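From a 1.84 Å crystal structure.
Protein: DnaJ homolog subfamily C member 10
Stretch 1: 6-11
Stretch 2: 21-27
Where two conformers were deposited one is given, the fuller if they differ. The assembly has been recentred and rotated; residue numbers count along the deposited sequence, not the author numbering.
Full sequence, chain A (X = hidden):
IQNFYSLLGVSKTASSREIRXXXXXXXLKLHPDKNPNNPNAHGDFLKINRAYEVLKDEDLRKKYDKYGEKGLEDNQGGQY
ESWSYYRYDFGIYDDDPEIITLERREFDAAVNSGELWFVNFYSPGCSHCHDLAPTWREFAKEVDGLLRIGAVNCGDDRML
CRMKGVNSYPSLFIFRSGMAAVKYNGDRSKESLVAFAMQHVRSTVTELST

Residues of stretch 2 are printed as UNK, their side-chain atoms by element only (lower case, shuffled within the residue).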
# COMPACT_ATOMS: atom_id res chain seq x y z
N SER A 6 -3.25 6.11 -20.23
CA SER A 6 -2.47 7.14 -20.90
C SER A 6 -2.56 8.47 -20.15
O SER A 6 -1.58 9.23 -20.15
CB SER A 6 -2.87 7.23 -22.37
OG SER A 6 -4.22 7.63 -22.52
N LEU A 7 -3.66 8.73 -19.44
CA LEU A 7 -3.73 9.94 -18.62
C LEU A 7 -2.64 9.92 -17.54
O LEU A 7 -1.98 10.95 -17.25
CB LEU A 7 -5.12 10.08 -18.00
CG LEU A 7 -5.44 11.45 -17.37
CD1 LEU A 7 -5.43 12.64 -18.39
CD2 LEU A 7 -6.80 11.37 -16.62
N LEU A 8 -2.43 8.76 -16.93
CA LEU A 8 -1.36 8.65 -15.93
C LEU A 8 0.02 8.40 -16.54
O LEU A 8 1.02 8.46 -15.82
CB LEU A 8 -1.66 7.53 -14.94
CG LEU A 8 -2.93 7.78 -14.10
CD1 LEU A 8 -3.25 6.62 -13.12
CD2 LEU A 8 -2.89 9.12 -13.36
N GLY A 9 0.07 8.08 -17.84
CA GLY A 9 1.35 7.82 -18.55
C GLY A 9 1.90 6.43 -18.28
O GLY A 9 3.13 6.23 -18.29
N VAL A 10 1.02 5.46 -18.01
CA VAL A 10 1.47 4.09 -17.68
C VAL A 10 0.84 3.12 -18.64
O VAL A 10 -0.15 3.48 -19.35
CB VAL A 10 1.11 3.61 -16.20
CG1 VAL A 10 1.78 4.49 -15.10
CG2 VAL A 10 -0.42 3.55 -15.95
N SER A 11 1.41 1.90 -18.66
CA SER A 11 0.84 0.85 -19.45
C SER A 11 -0.45 0.23 -18.93
O SER A 11 -0.67 0.20 -17.73
CB SER A 11 1.84 -0.31 -19.46
OG SER A 11 1.66 -0.87 -20.67
N UNK A 21 2.94 5.41 -8.29
CA UNK A 21 4.11 6.22 -8.53
C UNK A 21 3.85 7.26 -9.64
O UNK A 21 4.28 8.44 -9.53
c UNK A 21 5.73 5.67 -6.19
n UNK A 21 4.80 5.57 -5.18
c UNK A 21 5.33 5.35 -8.75
c UNK A 21 5.67 4.63 -7.37
o UNK A 21 6.56 6.59 -6.24
N UNK A 22 3.09 6.86 -10.66
CA UNK A 22 2.89 7.78 -11.77
C UNK A 22 1.97 8.89 -11.31
O UNK A 22 2.21 10.05 -11.61
c UNK A 22 2.29 7.07 -12.98
N UNK A 23 0.89 8.50 -10.64
CA UNK A 23 -0.07 9.45 -10.02
C UNK A 23 0.64 10.41 -9.05
O UNK A 23 0.44 11.62 -9.11
c UNK A 23 -3.00 10.19 -6.34
c UNK A 23 -2.98 10.49 -9.12
c UNK A 23 -1.25 8.68 -9.37
c UNK A 23 -3.82 11.16 -6.92
c UNK A 23 -2.16 9.40 -7.16
c UNK A 23 -2.17 9.53 -8.54
c UNK A 23 -3.82 11.32 -8.31
N UNK A 24 1.46 9.87 -8.14
CA UNK A 24 2.20 10.74 -7.20
C UNK A 24 3.05 11.81 -7.88
O UNK A 24 3.04 12.99 -7.46
c UNK A 24 3.78 10.76 -5.21
c UNK A 24 5.98 9.70 -4.56
c UNK A 24 4.54 9.86 -4.25
n UNK A 24 6.70 9.38 -3.25
c UNK A 24 3.08 9.90 -6.27
N UNK A 25 3.75 11.46 -8.93
CA UNK A 25 4.58 12.39 -9.63
C UNK A 25 3.74 13.58 -10.21
O UNK A 25 4.16 14.77 -10.16
c UNK A 25 5.31 11.60 -10.73
n UNK A 25 4.97 12.70 -14.50
c UNK A 25 6.11 12.44 -11.73
c UNK A 25 6.38 12.21 -14.24
c UNK A 25 6.55 11.53 -12.89
N UNK A 26 2.58 13.24 -10.74
CA UNK A 26 1.63 14.19 -11.28
C UNK A 26 1.17 15.10 -10.14
O UNK A 26 1.18 16.32 -10.24
c UNK A 26 0.43 13.43 -11.93
c UNK A 26 0.55 12.95 -13.38
c UNK A 26 1.85 12.30 -13.60
c UNK A 26 -0.55 12.02 -13.88
N UNK A 27 0.78 14.47 -9.03
CA UNK A 27 0.35 15.25 -7.83
C UNK A 27 1.41 16.20 -7.24
O UNK A 27 1.09 17.36 -6.91
c UNK A 27 -0.20 14.31 -6.73

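Position 21 opens the helical stretch with five side-chain atoms: three carbons, the third of which carries one oxygen and one nitrogen. They touch nothing on stretch 1. A terminal amide on a chain of this length is glutamine, Q21. Its CA-to-CB bond points sideways and its end leads away from stretch 1; the amide nitrogen is hydrogen-bonded elsewhere in the structure.

Position 22 has a single side-chain carbon, which touches the backbone oxygen and CB of L8 and a methyl of V10; one carbon alone identifies alanine, A22. Its CA-to-CB bond points toward stretch 1, and A22 CB meets two groups, L8 O at 3.4 Å and V10 CG1 at 3.4 Å. A22 CB also stands 4.4 Å from L8 CB. The small side chain accompanies a close backbone approach, with L8 CA and A22 CA 6.0 Å apart.

At position 23 one carbon leads to a ring of six carbons, with no oxygen attached, and the first carbon touches a methyl of L8: this is phenylalanine, F23. With chi1 at 171° (t), the ring is carried away from stretch 1, although its base remains in reach, F23 CB lying 4.3 Å from L8 CD2. That same methyl of L8 sits at the edge of the ring, near its plane, so the leucine does not stack on the aromatic face.

Position 24 shows four carbons in a row ending in nitrogen, out of reach of stretch 1; the pattern is that of lysine, K24. It touches a crystal neighbour.

Position 25 repeats the pattern, four carbons in a row and a terminal nitrogen, without touching stretch 1, and is also lysine, K25. Its CA-to-CB bond points sideways and the end of the chain bends nearer to stretch 1, yet it stops short of contact. K25 N donates to Q21 O at 3.1 Å, a regular turn of the helix.

Position 26 carries four carbons, forked at the second, and one of its terminal carbons touches L8 and the backbone oxygen of L7. The branch point lies one carbon beyond CB, as in leucine, L26. Two conformers were deposited; in the one given, the CA-to-CB bond of L26 points toward stretch 1, and L26 CD2 lies 3.8 Å from L8 CD2 and 3.8 Å from L7 O.

Position 27 again has one side-chain carbon, out of reach of stretch 1, hence alanine, A27. It is buried, and A27 N donates to F23 O at 2.9 Å.

The contact is apolar packing, with no hydrogen bond across it, and buries 219 Å² in all. A22 and L26, one helical turn apart, both point toward stretch 1, while F23 contributes the base of its side chain. L8 is the center of the arrangement: in its m, t rotamer, its CD2 reaches F23 and L26, while its backbone oxygen meets A22. The chain then leaves helical geometry at G9, whose positive phi of 79° favours glycine, and V10 follows, its CA-to-CB bond pointing toward stretch 2 and its CG1 packing on A22 CB. The end of one helix and the residues just beyond it thus pack against the second helix.

Stretch 2 21-27: QAFKKLA
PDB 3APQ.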